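Local coordinates for protein serine repeat antigen 5 (Plasmodium falciparum, PDB 6X42) that is a papain-family pseudoprotease of the malaria parasite, captured as a pseudo-zymogen and probably with little or no peptidase activity, at residues H61-R66 against P73-A78; Q43-G48 against W54-K59; E101-I106 against V275-D280; V81-K86 against S116-N121. One frame throughout, in Å; residues are numbered along the deposited sequence.

Interaction 1: H61-R66 against P73-A78; sequences HLETIR and PTKISA
Ile76 gives its backbone N-H to the carboxylate of Glu63, with Ile76 N 2.8 Å from Glu63 OE2 and an N-H...O angle of 166°. The donor comes in on the anti side of that oxygen, 23° out of the carboxylate plane. Glu63 leaves its helix with CG anti to the carbonyl carbon (chi1 -68°) and then runs extended, which carries the acid straight across to the loop. OE2 has a second grip from Lys59, one turn earlier on the same helix. The Lys59 ammonium forms a salt bridge with OE2 and also bonds Ile76 O, so helix side chains serve both polar backbone atoms of Ile76.

Packing is close around this bond. Ile76 CD1 sits 3.9 Å from Leu62 CB and 3.9 Å from Glu63 CG, filling the corner between the two helix side chains. Lys75 crosses Glu63 at about a right angle, its CD 3.6 Å from Glu63 OE1. The Lys75 ammonium goes elsewhere, to Gln43 O and Glu45 OE2.

Toward Thr74 and Arg66, both partly exposed, the fit slackens and a water takes over. It lies at the guanidinium edge, 2.8 Å from Arg66 NE, and donates to Thr74 O at 2.7 Å.

A loop that doubles back along the helix it has just left, before Ser77 caps the next one, fits the helical domain of the papain fold, where helix 53-68 corresponds to the long central helix.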
loop_
_atom_site.group_PDB
_atom_site.type_symbol
_atom_site.label_atom_id
_atom_site.label_comp_id
_atom_site.label_asym_id
_atom_site.label_seq_id
_atom_site.Cartn_x
_atom_site.Cartn_y
_atom_site.Cartn_z
ATOM N N HIS A 61 2.425 -4.066 0.506
ATOM C CA HIS A 61 3.204 -3.990 -0.727
ATOM C C HIS A 61 4.273 -5.083 -0.770
ATOM O O HIS A 61 4.450 -5.730 -1.804
ATOM C CB HIS A 61 3.764 -2.570 -0.855
ATOM C CG HIS A 61 4.515 -2.290 -2.124
ATOM N ND1 HIS A 61 3.992 -2.482 -3.382
ATOM C CD2 HIS A 61 5.747 -1.762 -2.316
ATOM C CE1 HIS A 61 4.891 -2.118 -4.288
ATOM N NE2 HIS A 61 5.953 -1.649 -3.667
ATOM N N LEU A 62 4.963 -5.336 0.348
ATOM C CA LEU A 62 5.892 -6.463 0.397
ATOM C C LEU A 62 5.166 -7.803 0.305
ATOM O O LEU A 62 5.679 -8.742 -0.322
ATOM C CB LEU A 62 6.747 -6.411 1.661
ATOM C CG LEU A 62 7.833 -5.363 1.756
ATOM C CD1 LEU A 62 8.636 -5.582 3.038
ATOM C CD2 LEU A 62 8.756 -5.438 0.534
ATOM N N GLU A 63 3.989 -7.924 0.933
ATOM C CA GLU A 63 3.211 -9.167 0.833
ATOM C C GLU A 63 2.807 -9.461 -0.620
ATOM O O GLU A 63 2.864 -10.616 -1.063
ATOM C CB GLU A 63 1.979 -9.125 1.749
ATOM C CG GLU A 63 2.362 -9.133 3.237
ATOM C CD GLU A 63 1.285 -8.585 4.173
ATOM O OE1 GLU A 63 0.200 -8.175 3.683
ATOM O OE2 GLU A 63 1.527 -8.569 5.411
ATOM N N THR A 64 2.413 -8.438 -1.394
ATOM C CA THR A 64 2.049 -8.719 -2.788
ATOM C C THR A 64 3.284 -9.034 -3.618
ATOM O O THR A 64 3.223 -9.880 -4.511
ATOM C CB THR A 64 1.183 -7.622 -3.437
ATOM O OG1 THR A 64 1.917 -6.404 -3.648
ATOM C CG2 THR A 64 -0.058 -7.308 -2.603
ATOM N N ILE A 65 4.406 -8.355 -3.344
ATOM C CA ILE A 65 5.642 -8.691 -4.035
ATOM C C ILE A 65 6.001 -10.148 -3.773
ATOM O O ILE A 65 6.383 -10.880 -4.696
ATOM C CB ILE A 65 6.777 -7.731 -3.627
ATOM C CG1 ILE A 65 6.552 -6.338 -4.225
ATOM C CG2 ILE A 65 8.123 -8.313 -4.026
ATOM C CD1 ILE A 65 7.400 -5.233 -3.624
ATOM N N ARG A 66 5.878 -10.595 -2.514
ATOM C CA ARG A 66 6.136 -11.998 -2.182
ATOM C C ARG A 66 5.188 -12.930 -2.930
ATOM O O ARG A 66 5.616 -13.959 -3.463
ATOM C CB ARG A 66 6.060 -12.189 -0.670
ATOM C CG ARG A 66 7.305 -11.658 0.063
ATOM C CD ARG A 66 7.207 -11.780 1.582
ATOM N NE ARG A 66 6.942 -13.161 1.972
ATOM C CZ ARG A 66 7.868 -14.113 2.053
ATOM N NH1 ARG A 66 9.141 -13.830 1.809
ATOM N NH2 ARG A 66 7.522 -15.350 2.367
ATOM N N PRO A 73 0.778 -16.503 0.945
ATOM C CA PRO A 73 0.244 -15.213 1.430
ATOM C C PRO A 73 0.316 -15.065 2.950
ATOM O O PRO A 73 -0.692 -14.930 3.648
ATOM C CB PRO A 73 -1.195 -15.235 0.892
ATOM C CG PRO A 73 -1.559 -16.687 0.849
ATOM C CD PRO A 73 -0.291 -17.420 0.503
ATOM N N THR A 74 1.530 -15.051 3.476
ATOM C CA THR A 74 1.761 -14.978 4.916
ATOM C C THR A 74 1.872 -13.522 5.331
ATOM O O THR A 74 2.649 -12.766 4.749
ATOM C CB THR A 74 3.066 -15.698 5.271
ATOM O OG1 THR A 74 3.075 -17.003 4.698
ATOM C CG2 THR A 74 3.211 -15.793 6.769
ATOM N N LYS A 75 1.109 -13.134 6.339
ATOM C CA LYS A 75 1.106 -11.745 6.771
ATOM C C LYS A 75 2.341 -11.396 7.585
ATOM O O LYS A 75 2.768 -12.154 8.462
ATOM C CB LYS A 75 -0.131 -11.448 7.612
ATOM C CG LYS A 75 -1.417 -11.568 6.846
ATOM C CD LYS A 75 -1.447 -10.657 5.644
ATOM C CE LYS A 75 -2.844 -10.497 5.084
ATOM N NZ LYS A 75 -3.791 -9.977 6.089
ATOM N N ILE A 76 2.866 -10.186 7.335
ATOM C CA ILE A 76 3.932 -9.583 8.137
ATOM C C ILE A 76 3.354 -9.015 9.431
ATOM O O ILE A 76 2.249 -8.478 9.441
ATOM C CB ILE A 76 4.613 -8.478 7.308
ATOM C CG1 ILE A 76 5.343 -9.086 6.105
ATOM C CG2 ILE A 76 5.556 -7.630 8.160
ATOM C CD1 ILE A 76 5.735 -8.096 4.999
ATOM N N SER A 77 4.116 -9.101 10.530
ATOM C CA SER A 77 3.689 -8.505 11.795
ATOM C C SER A 77 3.824 -6.989 11.729
ATOM O O SER A 77 4.924 -6.446 11.854
ATOM C CB SER A 77 4.554 -9.069 12.920
ATOM O OG SER A 77 4.345 -8.362 14.132
ATOM N N ALA A 78 2.701 -6.281 11.602
ATOM C CA ALA A 78 2.742 -4.827 11.689
ATOM C C ALA A 78 3.233 -4.381 13.060
ATOM O O ALA A 78 3.891 -3.345 13.189
ATOM C CB ALA A 78 1.357 -4.236 11.446
HETATM O O HOH W 1 4.261 -12.866 2.601
#

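Interaction 2: Q43-G48 against W54-K59; sequences QVEDQG and WIFASK
Glu45 and Lys59 are brought together by contrasting torsions: Glu45 sets CG anti to its carbonyl carbon (chi1 -61°) and extends, whereas Lys59 tucks CG between its backbone N and carbonyl carbon (chi1 87°) and bends only at its last torsion. They join the loop that leads into the Gln-Gly-x-Cys signature to the second turn of the central helix of the papain fold. Gln47 corresponds to the glutamine that lines the oxyanion hole in active relatives, and the residue before Trp54 is a serine where those relatives carry the nucleophilic cysteine.

The two chains approach from opposite directions and close a salt bridge, Lys59 NZ to Glu45 OE2 at 2.8 Å, met on the syn side and 19° out of the carboxylate plane. Lys75 NZ is a second cationic partner of Glu45 OE2, and Lys59 also pairs with Glu63, so acids and lysines alternate here, which probably favours the charged form of both acids.

Phe56 fits against the loop beside this pair. Glu45 OE1 lies at the ring edge, in its plane, 3.3 Å from Phe56 CE2, with carboxylate and ring nearly perpendicular. Tyr120 meets Phe56 edge-to-face. Gln47 holds its amide by bonding Ser245 OG through OE1 and Cys50 O through NE2.

Asp46, between Glu45 and Gln47, makes an Asx turn, Gly48 N to Asp46 OD1 at 2.9 Å, while Gln47 CB rests 3.5 Å from Phe56 CE1.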
loop_
_atom_site.group_PDB
_atom_site.type_symbol
_atom_site.label_atom_id
_atom_site.label_comp_id
_atom_site.label_asym_id
_atom_site.label_seq_id
_atom_site.Cartn_x
_atom_site.Cartn_y
_atom_site.Cartn_z
ATOM N N GLN A 43 -6.086 -11.156 3.595
ATOM C CA GLN A 43 -7.332 -10.587 4.073
ATOM C C GLN A 43 -7.099 -9.167 4.572
ATOM O O GLN A 43 -6.002 -8.807 5.000
ATOM C CB GLN A 43 -7.926 -11.449 5.177
ATOM C CG GLN A 43 -8.369 -12.837 4.689
ATOM C CD GLN A 43 -9.279 -12.776 3.440
ATOM O OE1 GLN A 43 -10.430 -12.324 3.501
ATOM N NE2 GLN A 43 -8.756 -13.248 2.306
ATOM N N VAL A 44 -8.164 -8.363 4.522
ATOM C CA VAL A 44 -8.128 -7.001 5.031
ATOM C C VAL A 44 -7.865 -7.005 6.532
ATOM O O VAL A 44 -8.365 -7.861 7.274
ATOM C CB VAL A 44 -9.469 -6.327 4.694
ATOM C CG1 VAL A 44 -9.638 -4.984 5.405
ATOM C CG2 VAL A 44 -9.591 -6.154 3.184
ATOM N N GLU A 45 -7.061 -6.045 6.979
ATOM C CA GLU A 45 -6.703 -5.860 8.380
ATOM C C GLU A 45 -7.322 -4.578 8.933
ATOM O O GLU A 45 -7.830 -3.740 8.196
ATOM C CB GLU A 45 -5.182 -5.891 8.550
ATOM C CG GLU A 45 -4.609 -7.236 8.091
ATOM C CD GLU A 45 -3.129 -7.408 8.345
ATOM O OE1 GLU A 45 -2.675 -7.098 9.453
ATOM O OE2 GLU A 45 -2.416 -7.886 7.449
ATOM N N ASP A 46 -7.316 -4.472 10.267
ATOM C CA ASP A 46 -7.899 -3.356 11.011
ATOM C C ASP A 46 -6.825 -2.753 11.904
ATOM O O ASP A 46 -6.426 -3.354 12.911
ATOM C CB ASP A 46 -9.103 -3.843 11.835
ATOM C CG ASP A 46 -9.883 -2.731 12.534
ATOM O OD1 ASP A 46 -9.435 -1.564 12.541
ATOM O OD2 ASP A 46 -10.957 -3.074 13.105
ATOM N N GLN A 47 -6.345 -1.564 11.542
ATOM C CA GLN A 47 -5.327 -0.865 12.316
ATOM C C GLN A 47 -5.842 -0.338 13.657
ATOM O O GLN A 47 -5.035 0.076 14.507
ATOM C CB GLN A 47 -4.751 0.287 11.514
ATOM C CG GLN A 47 -5.687 1.455 11.339
ATOM C CD GLN A 47 -5.140 2.515 10.409
ATOM O OE1 GLN A 47 -5.118 2.358 9.188
ATOM N NE2 GLN A 47 -4.674 3.610 10.983
ATOM N N GLY A 48 -7.153 -0.330 13.869
ATOM C CA GLY A 48 -7.689 0.184 15.115
ATOM C C GLY A 48 -7.425 1.671 15.255
ATOM O O GLY A 48 -7.277 2.403 14.273
ATOM N N TRP A 54 0.824 3.622 7.697
ATOM C CA TRP A 54 2.103 3.564 6.993
ATOM C C TRP A 54 2.679 2.152 7.048
ATOM O O TRP A 54 3.310 1.691 6.089
ATOM C CB TRP A 54 3.075 4.593 7.566
ATOM C CG TRP A 54 3.471 4.399 9.009
ATOM C CD1 TRP A 54 2.719 4.693 10.107
ATOM C CD2 TRP A 54 4.703 3.880 9.489
ATOM N NE1 TRP A 54 3.422 4.392 11.248
ATOM C CE2 TRP A 54 4.642 3.892 10.895
ATOM C CE3 TRP A 54 5.868 3.418 8.872
ATOM C CZ2 TRP A 54 5.699 3.470 11.694
ATOM C CZ3 TRP A 54 6.907 2.980 9.666
ATOM C CH2 TRP A 54 6.813 3.011 11.063
ATOM N N ILE A 55 2.470 1.453 8.166
ATOM C CA ILE A 55 2.952 0.085 8.327
ATOM C C ILE A 55 2.100 -0.890 7.520
ATOM O O ILE A 55 2.619 -1.751 6.808
ATOM C CB ILE A 55 2.972 -0.318 9.812
ATOM C CG1 ILE A 55 3.742 0.675 10.664
ATOM C CG2 ILE A 55 3.581 -1.721 9.940
ATOM C CD1 ILE A 55 3.697 0.352 12.177
ATOM N N PHE A 56 0.777 -0.796 7.643
ATOM C CA PHE A 56 -0.100 -1.722 6.929
ATOM C C PHE A 56 0.075 -1.621 5.421
ATOM O O PHE A 56 0.171 -2.640 4.730
ATOM C CB PHE A 56 -1.565 -1.511 7.362
ATOM C CG PHE A 56 -1.846 -2.061 8.747
ATOM C CD1 PHE A 56 -1.709 -1.261 9.875
ATOM C CD2 PHE A 56 -2.164 -3.385 8.925
ATOM C CE1 PHE A 56 -1.895 -1.779 11.145
ATOM C CE2 PHE A 56 -2.366 -3.906 10.193
ATOM C CZ PHE A 56 -2.218 -3.094 11.308
ATOM N N ALA A 57 0.130 -0.402 4.889
ATOM C CA ALA A 57 0.248 -0.265 3.438
ATOM C C ALA A 57 1.629 -0.699 2.945
ATOM O O ALA A 57 1.769 -1.315 1.875
ATOM C CB ALA A 57 -0.046 1.171 3.032
ATOM N N SER A 58 2.669 -0.371 3.707
ATOM C CA SER A 58 4.018 -0.745 3.307
ATOM C C SER A 58 4.200 -2.252 3.369
ATOM O O SER A 58 4.787 -2.856 2.462
ATOM C CB SER A 58 5.051 -0.050 4.191
ATOM O OG SER A 58 5.079 1.352 4.011
ATOM N N LYS A 59 3.707 -2.882 4.434
ATOM C CA LYS A 59 3.875 -4.324 4.561
ATOM C C LYS A 59 3.042 -5.068 3.522
ATOM O O LYS A 59 3.465 -6.116 3.013
ATOM C CB LYS A 59 3.582 -4.806 5.988
ATOM C CG LYS A 59 2.128 -5.124 6.277
ATOM C CD LYS A 59 1.880 -5.441 7.764
ATOM C CE LYS A 59 0.484 -5.941 8.008
ATOM N NZ LYS A 59 0.354 -7.387 7.692
#

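Interaction 3: E101-I106 against V275-D280; sequences EFLQII and VIFNVD
Leu103 on helix 99-109 and Phe277 on strand 273-280 mark the closest backbone approach of the two segments, their CA atoms 8.4 Å apart, so side chains alone fill the gap. The Phe277 ring does most of the filling.

Leu103 lays its isobutyl group over one face of that ring. Its CD2 stands 3.7 Å from the Phe277 ring centroid and only 1° off the ring normal, a CH-pi contact aimed at the middle of the ring. Leu103 CG sits near the rim, 3.7 Å from Phe277 CE1, and the other methyl lies farther out, Leu103 CD1 3.8 Å from Phe277 CD1. The two side chains run past each other in opposite directions, with CG and both methyls of the leucine close to the ring.

This is where, in the papain fold, the last strand of the sheet runs past the helical domain: strand 273-280 pairs with 144-145, 160-164 and 189-193, while helix 99-109 belongs with the helices around 53-68. His61 of that central helix bonds Phe277 N through its NE2, tying the strand backbone to the same region.

Phe102, with CG anti to its backbone N (chi1 -179°), brings its own ring up to Phe277, the two side chains crossing at about a right angle. The two phenylalanine planes lie within 12° of parallel but are slid so far that centroids are 5.8 Å apart and the rings barely overlap. The nearest atoms are Phe102 CD2 and Phe277 CE2, 3.7 Å apart, and Leu62 and Ser58 of helix 53-68 pack against Phe102.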
loop_
_atom_site.group_PDB
_atom_site.type_symbol
_atom_site.label_atom_id
_atom_site.label_comp_id
_atom_site.label_asym_id
_atom_site.label_seq_id
_atom_site.Cartn_x
_atom_site.Cartn_y
_atom_site.Cartn_z
ATOM N N GLU A 101 10.620 5.330 6.418
ATOM C CA GLU A 101 11.059 4.801 7.703
ATOM C C GLU A 101 10.831 3.294 7.776
ATOM O O GLU A 101 11.615 2.566 8.394
ATOM C CB GLU A 101 10.411 5.498 8.903
ATOM C CG GLU A 101 11.044 4.927 10.198
ATOM C CD GLU A 101 10.521 5.454 11.536
ATOM O OE1 GLU A 101 9.550 6.236 11.592
ATOM O OE2 GLU A 101 11.116 5.072 12.567
ATOM N N PHE A 102 9.755 2.808 7.161
ATOM C CA PHE A 102 9.510 1.372 7.112
ATOM C C PHE A 102 10.723 0.629 6.565
ATOM O O PHE A 102 11.179 -0.367 7.146
ATOM C CB PHE A 102 8.251 1.115 6.286
ATOM C CG PHE A 102 7.873 -0.319 6.180
ATOM C CD1 PHE A 102 6.938 -0.878 7.061
ATOM C CD2 PHE A 102 8.383 -1.111 5.167
ATOM C CE1 PHE A 102 6.580 -2.205 6.957
ATOM C CE2 PHE A 102 8.016 -2.435 5.056
ATOM C CZ PHE A 102 7.110 -2.989 5.954
ATOM N N LEU A 103 11.276 1.105 5.453
ATOM C CA LEU A 103 12.449 0.434 4.912
ATOM C C LEU A 103 13.646 0.527 5.855
ATOM O O LEU A 103 14.444 -0.409 5.951
ATOM C CB LEU A 103 12.812 1.023 3.557
ATOM C CG LEU A 103 11.851 0.702 2.423
ATOM C CD1 LEU A 103 12.374 1.367 1.166
ATOM C CD2 LEU A 103 11.696 -0.779 2.184
ATOM N N GLN A 104 13.810 1.658 6.539
ATOM C CA GLN A 104 14.931 1.797 7.463
ATOM C C GLN A 104 14.852 0.778 8.587
ATOM O O GLN A 104 15.880 0.259 9.035
ATOM C CB GLN A 104 14.937 3.205 8.043
ATOM C CG GLN A 104 16.250 3.549 8.717
ATOM C CD GLN A 104 17.416 3.611 7.716
ATOM O OE1 GLN A 104 17.293 4.191 6.634
ATOM N NE2 GLN A 104 18.535 2.996 8.069
ATOM N N ILE A 105 13.645 0.487 9.067
ATOM C CA ILE A 105 13.479 -0.503 10.122
ATOM C C ILE A 105 13.886 -1.883 9.629
ATOM O O ILE A 105 14.589 -2.624 10.334
ATOM C CB ILE A 105 12.026 -0.466 10.632
ATOM C CG1 ILE A 105 11.795 0.844 11.384
ATOM C CG2 ILE A 105 11.718 -1.688 11.494
ATOM C CD1 ILE A 105 10.368 1.229 11.478
ATOM N N ILE A 106 13.480 -2.240 8.407
ATOM C CA ILE A 106 13.956 -3.487 7.803
ATOM C C ILE A 106 15.477 -3.512 7.719
ATOM O O ILE A 106 16.108 -4.530 8.005
ATOM C CB ILE A 106 13.341 -3.694 6.407
ATOM C CG1 ILE A 106 11.857 -3.931 6.529
ATOM C CG2 ILE A 106 14.032 -4.872 5.695
ATOM C CD1 ILE A 106 11.197 -4.072 5.184
ATOM N N VAL A 275 4.192 5.201 -3.814
ATOM C CA VAL A 275 5.522 4.713 -3.479
ATOM C C VAL A 275 5.624 3.249 -3.877
ATOM O O VAL A 275 4.701 2.458 -3.638
ATOM C CB VAL A 275 5.848 4.895 -1.980
ATOM C CG1 VAL A 275 7.236 4.382 -1.645
ATOM C CG2 VAL A 275 5.715 6.336 -1.574
ATOM N N ILE A 276 6.759 2.889 -4.469
ATOM C CA ILE A 276 7.111 1.504 -4.757
ATOM C C ILE A 276 8.436 1.178 -4.079
ATOM O O ILE A 276 9.299 2.045 -3.907
ATOM C CB ILE A 276 7.171 1.164 -6.257
ATOM C CG1 ILE A 276 8.257 1.938 -6.961
ATOM C CG2 ILE A 276 5.835 1.458 -6.911
ATOM C CD1 ILE A 276 8.517 1.448 -8.372
ATOM N N PHE A 277 8.556 -0.072 -3.630
ATOM C CA PHE A 277 9.784 -0.571 -3.034
ATOM C C PHE A 277 10.597 -1.314 -4.081
ATOM O O PHE A 277 10.047 -2.106 -4.860
ATOM C CB PHE A 277 9.471 -1.492 -1.872
ATOM C CG PHE A 277 8.907 -0.802 -0.642
ATOM C CD1 PHE A 277 9.048 0.562 -0.419
ATOM C CD2 PHE A 277 8.253 -1.556 0.329
ATOM C CE1 PHE A 277 8.537 1.143 0.736
ATOM C CE2 PHE A 277 7.750 -0.965 1.490
ATOM C CZ PHE A 277 7.905 0.370 1.691
ATOM N N ASN A 278 11.901 -1.073 -4.080
ATOM C CA ASN A 278 12.827 -1.705 -5.018
ATOM C C ASN A 278 13.600 -2.774 -4.257
ATOM O O ASN A 278 14.524 -2.466 -3.503
ATOM C CB ASN A 278 13.733 -0.636 -5.597
ATOM C CG ASN A 278 12.957 0.480 -6.266
ATOM O OD1 ASN A 278 12.033 0.227 -7.035
ATOM N ND2 ASN A 278 13.309 1.716 -5.960
ATOM N N VAL A 279 13.196 -4.032 -4.431
ATOM C CA VAL A 279 13.776 -5.134 -3.672
ATOM C C VAL A 279 14.195 -6.271 -4.593
ATOM O O VAL A 279 13.641 -6.466 -5.677
ATOM C CB VAL A 279 12.806 -5.650 -2.595
ATOM C CG1 VAL A 279 12.385 -4.512 -1.668
ATOM C CG2 VAL A 279 11.605 -6.289 -3.257
ATOM N N ASP A 280 15.204 -7.013 -4.155
ATOM C CA ASP A 280 15.591 -8.268 -4.786
ATOM C C ASP A 280 15.078 -9.390 -3.900
ATOM O O ASP A 280 15.310 -9.387 -2.685
ATOM C CB ASP A 280 17.110 -8.378 -4.952
ATOM C CG ASP A 280 17.552 -9.743 -5.497
#

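Interaction 4: V81-K86 against S116-N121; sequences VANCYK and SNYPYN
The Tyr-Pro-Tyr sequence common to papain-family proteases supplies Tyr118, whose hydroxyl is met by Asn83 at the C-terminal end of helix 78-83. Helical geometry ends at the next residue, Cys84, and a disulfide from there to Cys129 fastens the same corner.

The contact rests on one hydrogen bond: Asn83 ND2 donates to Tyr118 OH at 3.0 Å, with an N-H...O angle of 150°, and the oxygen lies in the plane of the amide. On the other side of the bond, the amide nitrogen sits at the edge of the tyrosine ring, near its plane, 4.0 Å from Tyr118 CZ. The two side chains cross at about a right angle and their flat groups are steeply inclined, so the pair does not stack. Tyr118 sets CG anti to its backbone N (chi1 -172°), sending the ring across from the loop so that its hydroxyl reaches the helix end.

Both groups have further partners. Asn83 OD1 accepts from Gly126 N, and ND2 also donates to Lys124 O, so the amide is gripped from both ends and its orientation is fixed. Tyr118 OH bonds the carboxylate of Glu127 as well. Since a carboxylate is the natural acceptor, the hydroxyl probably donates a hydrogen bond to Glu127 while accepting one from the amide N-H, so that the amide and the hydroxyl of this buried pair each have partners.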
loop_
_atom_site.group_PDB
_atom_site.type_symbol
_atom_site.label_atom_id
_atom_site.label_comp_id
_atom_site.label_asym_id
_atom_site.label_seq_id
_atom_site.Cartn_x
_atom_site.Cartn_y
_atom_site.Cartn_z
ATOM N N VAL A 81 7.031 -4.078 13.427
ATOM C CA VAL A 81 7.542 -2.881 12.775
ATOM C C VAL A 81 7.206 -1.638 13.585
ATOM O O VAL A 81 8.005 -0.700 13.664
ATOM C CB VAL A 81 7.041 -2.801 11.323
ATOM C CG1 VAL A 81 7.519 -1.527 10.654
ATOM C CG2 VAL A 81 7.473 -4.051 10.561
ATOM N N ALA A 82 6.020 -1.595 14.194
ATOM C CA ALA A 82 5.666 -0.439 15.005
ATOM C C ALA A 82 6.597 -0.285 16.196
ATOM O O ALA A 82 6.931 0.832 16.589
ATOM C CB ALA A 82 4.243 -0.593 15.535
ATOM N N ASN A 83 6.995 -1.393 16.806
ATOM C CA ASN A 83 7.597 -1.347 18.129
ATOM C C ASN A 83 9.109 -1.455 18.126
ATOM O O ASN A 83 9.721 -1.193 19.160
ATOM C CB ASN A 83 6.992 -2.445 19.006
ATOM C CG ASN A 83 5.539 -2.166 19.320
ATOM O OD1 ASN A 83 5.058 -1.040 19.120
ATOM N ND2 ASN A 83 4.833 -3.163 19.838
ATOM N N CYS A 84 9.716 -1.829 17.014
ATOM C CA CYS A 84 11.148 -2.100 16.939
ATOM C C CYS A 84 11.790 -1.022 16.072
ATOM O O CYS A 84 11.575 -0.985 14.854
ATOM C CB CYS A 84 11.378 -3.496 16.373
ATOM S SG CYS A 84 10.580 -4.752 17.396
ATOM N N TYR A 85 12.569 -0.147 16.697
ATOM C CA TYR A 85 13.230 0.945 15.998
ATOM C C TYR A 85 14.435 1.395 16.817
ATOM O O TYR A 85 14.484 1.206 18.033
ATOM C CB TYR A 85 12.256 2.105 15.761
ATOM C CG TYR A 85 11.613 2.652 17.021
ATOM C CD1 TYR A 85 12.268 3.601 17.796
ATOM C CD2 TYR A 85 10.350 2.226 17.428
ATOM C CE1 TYR A 85 11.704 4.119 18.936
ATOM C CE2 TYR A 85 9.765 2.741 18.573
ATOM C CZ TYR A 85 10.452 3.693 19.323
ATOM O OH TYR A 85 9.911 4.226 20.474
ATOM N N LYS A 86 15.414 1.975 16.134
ATOM C CA LYS A 86 16.579 2.558 16.785
ATOM C C LYS A 86 16.321 4.035 17.110
ATOM O O LYS A 86 15.484 4.694 16.494
ATOM C CB LYS A 86 17.798 2.423 15.866
ATOM C CG LYS A 86 18.186 0.982 15.562
ATOM N N SER A 116 1.390 -14.156 12.823
ATOM C CA SER A 116 1.083 -15.218 13.775
ATOM C C SER A 116 2.026 -15.196 14.972
ATOM O O SER A 116 1.624 -15.535 16.092
ATOM C CB SER A 116 1.147 -16.567 13.061
ATOM O OG SER A 116 0.118 -16.656 12.089
ATOM N N ASN A 117 3.277 -14.791 14.766
ATOM C CA ASN A 117 4.263 -14.788 15.835
ATOM C C ASN A 117 4.104 -13.615 16.790
ATOM O O ASN A 117 4.478 -13.715 17.959
ATOM C CB ASN A 117 5.666 -14.709 15.225
ATOM C CG ASN A 117 5.989 -15.873 14.312
ATOM O OD1 ASN A 117 6.659 -15.692 13.295
ATOM N ND2 ASN A 117 5.545 -17.078 14.675
ATOM N N TYR A 118 3.571 -12.494 16.314
ATOM C CA TYR A 118 3.464 -11.277 17.127
ATOM C C TYR A 118 2.272 -10.499 16.587
ATOM O O TYR A 118 2.414 -9.548 15.799
ATOM C CB TYR A 118 4.774 -10.482 17.104
ATOM C CG TYR A 118 4.857 -9.304 18.052
ATOM C CD1 TYR A 118 4.604 -9.444 19.417
ATOM C CD2 TYR A 118 5.221 -8.055 17.590
ATOM C CE1 TYR A 118 4.679 -8.363 20.278
ATOM C CE2 TYR A 118 5.321 -6.979 18.442
ATOM C CZ TYR A 118 5.041 -7.129 19.781
ATOM O OH TYR A 118 5.125 -6.023 20.592
ATOM N N PRO A 119 1.062 -10.916 16.950
ATOM C CA PRO A 119 -0.129 -10.420 16.250
ATOM C C PRO A 119 -0.571 -9.042 16.724
ATOM O O PRO A 119 -0.301 -8.612 17.845
ATOM C CB PRO A 119 -1.187 -11.469 16.581
ATOM C CG PRO A 119 -0.702 -12.129 17.808
ATOM C CD PRO A 119 0.762 -12.100 17.770
ATOM N N TYR A 120 -1.321 -8.367 15.864
ATOM C CA TYR A 120 -1.629 -6.960 16.081
ATOM C C TYR A 120 -2.792 -6.751 17.042
ATOM O O TYR A 120 -3.855 -7.359 16.913
ATOM C CB TYR A 120 -1.945 -6.287 14.751
ATOM C CG TYR A 120 -2.097 -4.786 14.806
ATOM C CD1 TYR A 120 -0.981 -3.949 14.767
ATOM C CD2 TYR A 120 -3.355 -4.202 14.889
ATOM C CE1 TYR A 120 -1.111 -2.566 14.776
ATOM C CE2 TYR A 120 -3.502 -2.830 14.928
ATOM C CZ TYR A 120 -2.383 -2.004 14.857
ATOM O OH TYR A 120 -2.493 -0.629 14.859
ATOM N N ASN A 121 -2.598 -5.834 17.974
ATOM C CA ASN A 121 -3.683 -5.229 18.731
ATOM C C ASN A 121 -3.223 -3.799 18.891
ATOM O O ASN A 121 -2.099 -3.568 19.354
ATOM C CB ASN A 121 -3.897 -5.921 20.096
ATOM C CG ASN A 121 -5.113 -5.401 20.864
ATOM O OD1 ASN A 121 -5.478 -4.230 20.750
ATOM N ND2 ASN A 121 -5.731 -6.275 21.674
#

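Overall arrangement
Along the chain interaction 2 closes before interaction 1 opens, and both use helix 53-68, their centres about 10 Å apart. Interactions 3 and 4 interleave instead: 81-86, 101-106, 116-121 and finally 275-280, with centres about 17 Å apart. Helices 53-68, 78-83 and 99-109 follow one another, and neighbouring contacts meet through their side chains, for example Leu62 on Phe102, Ile55 on Ala82 and Ile105 on the Cys84 backbone. Tyr120 reaches from the loop of interaction 4 to Gln47 of interaction 2. Interaction 3 alone brings in the sheet, through strand 273-280. Together they join parts of the helical domain beside the region that corresponds to the active site of papain-like relatives, and tie it to the sheet.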